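Local coordinates for alkane monooxygenase (Geobacillus thermodenitrificans, PDB 3B9O), which binds flavin mononucleotide and belongs to the luciferase-like monooxygenases, a family of flavoproteins built on a TIM barrel, at residues Asp273-Val285 with Ala370-Ser382. Sequence-based numbering, arbitrary orientation.
Sequences DHIKMFAGICVIV and AGIDGFNLVQYVS
Phe-375 and Ile-281 cross obliquely at the middle of two parallel strands, 276-285 and 374-378. Ile-281 CG2 lies 3.6 Å from Phe-375 CD2. These two share one face of the sheet with Ala-279 and Leu-377. Ile-372 CD1 sits over one face of the Phe-375 ring, offset toward its rim, and also touches Ala-279 CB at 4.0 Å. With CG anti to the backbone N (chi1 179°) and chi2 at 60°, Leu-377 carries CD1 to Val-283 CG2, and these side chains cross at about a right angle. Phe-278 and Asn-376 point to the other face. There the Phe-278 ring lies across Gly-374, with Gly-374 N over one ring face and Phe-278 CD2 3.6 Å from Gly-374 C. The strands take turns as donor: Ala-279 N to Gly-374 O, Asn-376 N to Ala-279 O, Ile-281 N to Asn-376 O, then Val-378 N to Ile-281 O (2.9 Å).

This is strand pairing within the parallel beta-barrel of the TIM fold. Helix 384-399 packs on Leu-377, on the outer side. Asn-376 bonds to Asn-8 of the adjoining strand, and its side chain is about 6 Å from FMN.

Beyond the strand pairing, Tyr-380 covers Cys-282 and Ile-284. Its CE2 is 3.4 Å from Ile-284 CD1, and Cys-282 SG meets the ring obliquely. Tyr-380 OH bonds to Leu-344 O.

The Lys-276 and Asp-373 side chains are partly exposed, though the backbone there is firmly bonded. Asp-373 OD1 takes the N-H of Met-277 at 2.8 Å through its anti lone pair. Met-277 O accepts from both Asp-373 N and Gly-374 N. Lys-276 NZ reaches Asp-373 OD2 through a water, weakly on the Asp side, and also bonds to Leu-416 O.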
ATOM      1  N   ASP A 273       3.919  -1.315  19.556  1.00 19.34           N
ATOM      2  CA  ASP A 273       3.795  -2.687  19.073  1.00 24.13           C
ATOM      3  C   ASP A 273       2.458  -2.924  18.339  1.00 28.45           C
ATOM      4  O   ASP A 273       2.206  -4.019  17.808  1.00 23.09           O
ATOM      5  CB  ASP A 273       3.948  -3.682  20.226  1.00 23.53           C
ATOM      6  CG  ASP A 273       5.355  -3.688  20.817  1.00 41.71           C
ATOM      7  OD1 ASP A 273       6.338  -3.240  20.142  1.00 28.93           O
ATOM      8  OD2 ASP A 273       5.480  -4.144  21.969  1.00 31.84           O
ATOM      9  N   HIS A 274       1.611  -1.888  18.295  1.00 21.64           N
ATOM     10  CA  HIS A 274       0.349  -1.972  17.571  1.00 17.16           C
ATOM     11  C   HIS A 274       0.519  -1.368  16.162  1.00 26.24           C
ATOM     12  O   HIS A 274      -0.461  -1.143  15.476  1.00 17.95           O
ATOM     13  CB  HIS A 274      -0.745  -1.230  18.331  1.00 19.87           C
ATOM     14  CG  HIS A 274      -1.251  -1.955  19.533  1.00 22.60           C
ATOM     15  ND1 HIS A 274      -0.712  -3.146  19.979  1.00 31.28           N
ATOM     16  CD2 HIS A 274      -2.252  -1.647  20.390  1.00 18.12           C
ATOM     17  CE1 HIS A 274      -1.363  -3.539  21.062  1.00 41.79           C
ATOM     18  NE2 HIS A 274      -2.306  -2.649  21.328  1.00 29.80           N
ATOM     19  N   ILE A 275       1.773  -1.079  15.778  1.00 21.44           N
ATOM     20  CA  ILE A 275       2.087  -0.596  14.444  1.00 14.13           C
ATOM     21  C   ILE A 275       3.053  -1.615  13.830  1.00 17.47           C
ATOM     22  O   ILE A 275       4.118  -1.867  14.397  1.00 18.72           O
ATOM     23  CB  ILE A 275       2.769   0.821  14.478  1.00 19.69           C
ATOM     24  CG1 ILE A 275       2.002   1.819  15.360  1.00 16.74           C
ATOM     25  CG2 ILE A 275       2.934   1.356  13.053  1.00 18.36           C
ATOM     26  CD1 ILE A 275       2.800   3.111  15.707  1.00 19.66           C
ATOM     27  N   LYS A 276       2.725  -2.172  12.677  1.00 11.34           N
ATOM     28  CA  LYS A 276       3.645  -3.048  11.929  1.00 10.12           C
ATOM     29  C   LYS A 276       4.410  -2.253  10.880  1.00 18.26           C
ATOM     30  O   LYS A 276       3.863  -1.343  10.253  1.00 13.22           O
ATOM     31  CB  LYS A 276       2.844  -4.161  11.249  1.00 10.94           C
ATOM     32  CG  LYS A 276       1.988  -4.959  12.201  1.00 26.07           C
ATOM     33  CD  LYS A 276       2.818  -6.007  12.944  1.00 32.76           C
ATOM     34  CE  LYS A 276       1.916  -6.854  13.853  1.00 44.63           C
ATOM     35  NZ  LYS A 276       2.463  -8.199  14.143  1.00 43.98           N
ATOM     36  N   MET A 277       5.684  -2.581  10.708  1.00 14.78           N
ATOM     37  CA  MET A 277       6.574  -1.827   9.813  1.00 17.61           C
ATOM     38  C   MET A 277       6.902  -2.709   8.628  1.00 19.86           C
ATOM     39  O   MET A 277       7.331  -3.850   8.829  1.00 18.75           O
ATOM     40  CB  MET A 277       7.857  -1.458  10.562  1.00 17.33           C
ATOM     41  CG  MET A 277       7.589  -0.570  11.805  1.00 12.78           C
ATOM     42  SD  MET A 277       6.984   1.083  11.415  1.00 21.34           S
ATOM     43  CE  MET A 277       6.681   1.675  13.078  1.00 17.27           C
ATOM     44  N   PHE A 278       6.668  -2.189   7.418  1.00 15.60           N
ATOM     45  CA  PHE A 278       6.864  -2.892   6.143  1.00 14.34           C
ATOM     46  C   PHE A 278       7.940  -2.174   5.303  1.00 20.21           C
ATOM     47  O   PHE A 278       7.921  -0.964   5.203  1.00 21.08           O
ATOM     48  CB  PHE A 278       5.538  -2.953   5.357  1.00 15.18           C
ATOM     49  CG  PHE A 278       4.551  -3.957   5.919  1.00 19.28           C
ATOM     50  CD1 PHE A 278       3.776  -3.644   7.041  1.00 12.60           C
ATOM     51  CD2 PHE A 278       4.410  -5.219   5.331  1.00 19.60           C
ATOM     52  CE1 PHE A 278       2.833  -4.586   7.577  1.00 16.56           C
ATOM     53  CE2 PHE A 278       3.508  -6.180   5.867  1.00 19.08           C
ATOM     54  CZ  PHE A 278       2.723  -5.850   6.996  1.00 12.65           C
ATOM     55  N   ALA A 279       8.912  -2.925   4.788  1.00 13.55           N
ATOM     56  CA  ALA A 279       9.902  -2.403   3.867  1.00 17.96           C
ATOM     57  C   ALA A 279       9.582  -2.879   2.462  1.00 25.08           C
ATOM     58  O   ALA A 279       8.885  -3.881   2.296  1.00 23.81           O
ATOM     59  CB  ALA A 279      11.297  -2.876   4.283  1.00 18.46           C
ATOM     60  N   GLY A 280      10.041  -2.153   1.442  1.00 16.42           N
ATOM     61  CA  GLY A 280       9.974  -2.671   0.072  1.00 12.02           C
ATOM     62  C   GLY A 280      11.174  -3.595  -0.138  1.00 14.27           C
ATOM     63  O   GLY A 280      12.213  -3.465   0.534  1.00 16.82           O
ATOM     64  N   ILE A 281      11.027  -4.563  -1.041  1.00 15.17           N
ATOM     65  CA  ILE A 281      12.148  -5.412  -1.453  1.00 10.87           C
ATOM     66  C   ILE A 281      11.882  -5.904  -2.870  1.00 15.55           C
ATOM     67  O   ILE A 281      10.750  -6.224  -3.226  1.00 16.15           O
ATOM     68  CB  ILE A 281      12.386  -6.629  -0.469  1.00 12.61           C
ATOM     69  CG1 ILE A 281      13.670  -7.416  -0.878  1.00 16.26           C
ATOM     70  CG2 ILE A 281      11.176  -7.510  -0.385  1.00 12.81           C
ATOM     71  CD1 ILE A 281      14.232  -8.340   0.191  1.00 16.92           C
ATOM     72  N   CYS A 282      12.926  -5.916  -3.686  1.00 15.32           N
ATOM     73  CA  CYS A 282      12.885  -6.563  -4.989  1.00 14.57           C
ATOM     74  C   CYS A 282      13.744  -7.821  -4.894  1.00 16.60           C
ATOM     75  O   CYS A 282      14.843  -7.795  -4.337  1.00 17.01           O
ATOM     76  CB  CYS A 282      13.432  -5.652  -6.091  1.00 22.97           C
ATOM     77  SG  CYS A 282      12.854  -3.940  -6.109  1.00 40.56           S
ATOM     78  N   VAL A 283      13.219  -8.942  -5.379  1.00 12.35           N
ATOM     79  CA  VAL A 283      13.906 -10.212  -5.217  1.00 21.37           C
ATOM     80  C   VAL A 283      14.133 -10.788  -6.610  1.00 20.81           C
ATOM     81  O   VAL A 283      13.202 -10.860  -7.406  1.00 16.37           O
ATOM     82  CB  VAL A 283      13.084 -11.224  -4.349  1.00 18.51           C
ATOM     83  CG1 VAL A 283      13.710 -12.595  -4.427  1.00 14.68           C
ATOM     84  CG2 VAL A 283      12.969 -10.713  -2.853  1.00 13.19           C
ATOM     85  N   ILE A 284      15.376 -11.160  -6.908  1.00 14.77           N
ATOM     86  CA  ILE A 284      15.681 -11.886  -8.124  1.00 15.25           C
ATOM     87  C   ILE A 284      16.385 -13.147  -7.643  1.00 23.92           C
ATOM     88  O   ILE A 284      17.529 -13.096  -7.115  1.00 19.07           O
ATOM     89  CB  ILE A 284      16.604 -11.101  -9.085  1.00 21.58           C
ATOM     90  CG1 ILE A 284      15.946  -9.799  -9.575  1.00 21.62           C
ATOM     91  CG2 ILE A 284      17.020 -12.016 -10.280  1.00 19.76           C
ATOM     92  CD1 ILE A 284      16.968  -8.766 -10.180  1.00 21.29           C
ATOM     93  N   VAL A 285      15.708 -14.276  -7.789  1.00 17.27           N
ATOM     94  CA  VAL A 285      16.148 -15.523  -7.169  1.00 16.82           C
ATOM     95  C   VAL A 285      16.365 -16.646  -8.213  1.00 30.13           C
ATOM     96  O   VAL A 285      15.659 -16.724  -9.248  1.00 22.21           O
ATOM     97  CB  VAL A 285      15.194 -15.942  -5.998  1.00 19.33           C
ATOM     98  CG1 VAL A 285      13.791 -16.304  -6.506  1.00 14.96           C
ATOM     99  CG2 VAL A 285      15.780 -17.101  -5.146  1.00 11.86           C
ATOM    100  N   ALA A 370      16.619  -4.393  11.854  1.00 11.92           N
ATOM    101  CA  ALA A 370      15.933  -3.078  11.700  1.00 19.70           C
ATOM    102  C   ALA A 370      14.564  -2.984  12.413  1.00 24.95           C
ATOM    103  O   ALA A 370      13.948  -1.890  12.510  1.00 23.49           O
ATOM    104  CB  ALA A 370      15.796  -2.696  10.249  1.00 12.96           C
ATOM    105  N   GLY A 371      14.090  -4.117  12.905  1.00 22.15           N
ATOM    106  CA  GLY A 371      12.758  -4.186  13.502  1.00 26.31           C
ATOM    107  C   GLY A 371      11.639  -4.117  12.505  1.00 20.15           C
ATOM    108  O   GLY A 371      10.528  -3.663  12.811  1.00 23.72           O
ATOM    109  N   ILE A 372      11.893  -4.577  11.296  1.00 23.61           N
ATOM    110  CA  ILE A 372      10.796  -4.558  10.347  1.00 31.36           C
ATOM    111  C   ILE A 372       9.909  -5.839  10.518  1.00 27.20           C
ATOM    112  O   ILE A 372      10.401  -6.900  10.946  1.00 20.49           O
ATOM    113  CB  ILE A 372      11.223  -4.191   8.882  1.00 39.63           C
ATOM    114  CG1 ILE A 372      11.850  -5.329   8.151  1.00 27.66           C
ATOM    115  CG2 ILE A 372      12.126  -2.911   8.741  1.00 23.07           C
ATOM    116  CD1 ILE A 372      10.911  -5.717   7.100  1.00 33.35           C
ATOM    117  N   ASP A 373       8.618  -5.723  10.211  1.00 15.38           N
ATOM    118  CA  ASP A 373       7.668  -6.812  10.437  1.00 12.61           C
ATOM    119  C   ASP A 373       7.295  -7.533   9.160  1.00 12.48           C
ATOM    120  O   ASP A 373       6.802  -8.646   9.210  1.00 13.97           O
ATOM    121  CB  ASP A 373       6.383  -6.263  11.074  1.00 17.43           C
ATOM    122  CG  ASP A 373       6.634  -5.668  12.444  1.00 19.36           C
ATOM    123  OD1 ASP A 373       6.484  -4.442  12.603  1.00 18.83           O
ATOM    124  OD2 ASP A 373       7.025  -6.436  13.348  1.00 21.79           O
ATOM    125  N   GLY A 374       7.497  -6.900   8.018  1.00 13.40           N
ATOM    126  CA  GLY A 374       7.098  -7.499   6.747  1.00 13.23           C
ATOM    127  C   GLY A 374       7.658  -6.732   5.563  1.00 18.11           C
ATOM    128  O   GLY A 374       8.348  -5.728   5.727  1.00 15.14           O
ATOM    129  N   PHE A 375       7.331  -7.211   4.376  1.00 13.35           N
ATOM    130  CA  PHE A 375       7.799  -6.634   3.137  1.00 16.46           C
ATOM    131  C   PHE A 375       6.671  -6.468   2.130  1.00 13.61           C
ATOM    132  O   PHE A 375       5.762  -7.322   2.027  1.00 16.07           O
ATOM    133  CB  PHE A 375       8.898  -7.524   2.491  1.00 12.26           C
ATOM    134  CG  PHE A 375      10.152  -7.648   3.327  1.00 14.46           C
ATOM    135  CD1 PHE A 375      10.243  -8.631   4.310  1.00 16.31           C
ATOM    136  CD2 PHE A 375      11.203  -6.755   3.163  1.00 16.76           C
ATOM    137  CE1 PHE A 375      11.386  -8.764   5.096  1.00 19.92           C
ATOM    138  CE2 PHE A 375      12.374  -6.893   3.922  1.00 17.49           C
ATOM    139  CZ  PHE A 375      12.448  -7.896   4.901  1.00 21.61           C
ATOM    140  N   ASN A 376       6.771  -5.408   1.345  1.00 12.98           N
ATOM    141  CA  ASN A 376       6.009  -5.340   0.097  1.00 13.09           C
ATOM    142  C   ASN A 376       6.940  -5.797  -1.012  1.00 13.43           C
ATOM    143  O   ASN A 376       7.991  -5.156  -1.238  1.00 13.09           O
ATOM    144  CB  ASN A 376       5.530  -3.931  -0.224  1.00 17.03           C
ATOM    145  CG  ASN A 376       4.274  -3.553   0.498  1.00 30.36           C
ATOM    146  OD1 ASN A 376       3.646  -4.357   1.187  1.00 21.91           O
ATOM    147  ND2 ASN A 376       3.889  -2.280   0.340  1.00 37.56           N
ATOM    148  N   LEU A 377       6.597  -6.912  -1.652  1.00 10.15           N
ATOM    149  CA  LEU A 377       7.405  -7.445  -2.735  1.00 17.09           C
ATOM    150  C   LEU A 377       7.135  -6.717  -4.082  1.00 12.79           C
ATOM    151  O   LEU A 377       6.047  -6.820  -4.680  1.00 13.77           O
ATOM    152  CB  LEU A 377       7.251  -8.972  -2.842  1.00 12.32           C
ATOM    153  CG  LEU A 377       8.012  -9.723  -3.957  1.00 20.42           C
ATOM    154  CD1 LEU A 377       9.531  -9.547  -3.858  1.00 19.48           C
ATOM    155  CD2 LEU A 377       7.661 -11.201  -3.903  1.00 14.87           C
ATOM    156  N   VAL A 378       8.173  -6.017  -4.538  1.00 14.10           N
ATOM    157  CA  VAL A 378       8.172  -5.227  -5.738  1.00 18.96           C
ATOM    158  C   VAL A 378       8.494  -6.143  -6.931  1.00 17.91           C
ATOM    159  O   VAL A 378       9.393  -7.010  -6.838  1.00 14.16           O
ATOM    160  CB  VAL A 378       9.246  -4.073  -5.647  1.00 19.22           C
ATOM    161  CG1 VAL A 378       9.224  -3.191  -6.914  1.00 22.02           C
ATOM    162  CG2 VAL A 378       9.019  -3.208  -4.375  1.00 15.96           C
ATOM    163  N   GLN A 379       7.780  -5.938  -8.040  1.00 11.95           N
ATOM    164  CA  GLN A 379       7.961  -6.759  -9.243  1.00 29.79           C
ATOM    165  C   GLN A 379       8.909  -6.139 -10.277  1.00 18.69           C
ATOM    166  O   GLN A 379       8.852  -4.949 -10.527  1.00 15.09           O
ATOM    167  CB  GLN A 379       6.611  -6.987  -9.916  1.00 21.06           C
ATOM    168  CG  GLN A 379       5.569  -7.676  -9.015  1.00 16.14           C
ATOM    169  CD  GLN A 379       4.230  -7.774  -9.725  1.00 14.83           C
ATOM    170  OE1 GLN A 379       3.317  -6.993  -9.453  1.00 17.22           O
ATOM    171  NE2 GLN A 379       4.116  -8.696 -10.654  1.00 11.22           N
ATOM    172  N   TYR A 380       9.752  -6.970 -10.877  1.00 14.71           N
ATOM    173  CA  TYR A 380      10.454  -6.605 -12.098  1.00 19.31           C
ATOM    174  C   TYR A 380       9.728  -7.175 -13.314  1.00 25.53           C
ATOM    175  O   TYR A 380       9.741  -6.568 -14.381  1.00 20.95           O
ATOM    176  CB  TYR A 380      11.880  -7.156 -12.112  1.00 17.36           C
ATOM    177  CG  TYR A 380      12.850  -6.461 -11.199  1.00 26.34           C
ATOM    178  CD1 TYR A 380      13.115  -5.099 -11.322  1.00 63.21           C
ATOM    179  CD2 TYR A 380      13.564  -7.184 -10.250  1.00 59.14           C
ATOM    180  CE1 TYR A 380      14.049  -4.446 -10.475  1.00 28.51           C
ATOM    181  CE2 TYR A 380      14.498  -6.552  -9.406  1.00 43.76           C
ATOM    182  CZ  TYR A 380      14.734  -5.180  -9.536  1.00 45.37           C
ATOM    183  OH  TYR A 380      15.636  -4.545  -8.699  1.00 51.54           O
ATOM    184  N   VAL A 381       9.142  -8.365 -13.153  1.00 19.72           N
ATOM    185  CA  VAL A 381       8.369  -8.975 -14.231  1.00 18.07           C
ATOM    186  C   VAL A 381       7.142  -9.653 -13.636  1.00 16.04           C
ATOM    187  O   VAL A 381       7.195 -10.170 -12.512  1.00 18.55           O
ATOM    188  CB  VAL A 381       9.290  -9.934 -15.132  1.00 26.87           C
ATOM    189  CG1 VAL A 381       9.703 -11.182 -14.376  1.00 15.87           C
ATOM    190  CG2 VAL A 381       8.608 -10.315 -16.390  1.00 29.05           C
ATOM    191  N   SER A 382       6.028  -9.590 -14.361  1.00 15.90           N
ATOM    192  CA  SER A 382       4.791 -10.283 -13.989  1.00 15.77           C
ATOM    193  C   SER A 382       4.503 -11.470 -14.923  1.00 16.73           C
ATOM    194  O   SER A 382       4.409 -11.300 -16.125  1.00 16.88           O
ATOM    195  CB  SER A 382       3.621  -9.308 -14.051  1.00 16.83           C
ATOM    196  OG  SER A 382       3.892  -8.180 -13.228  1.00 14.21           O
TER
HETATM  197  O   HOH W   1       4.757  -8.860  13.237  1.00 40.69           O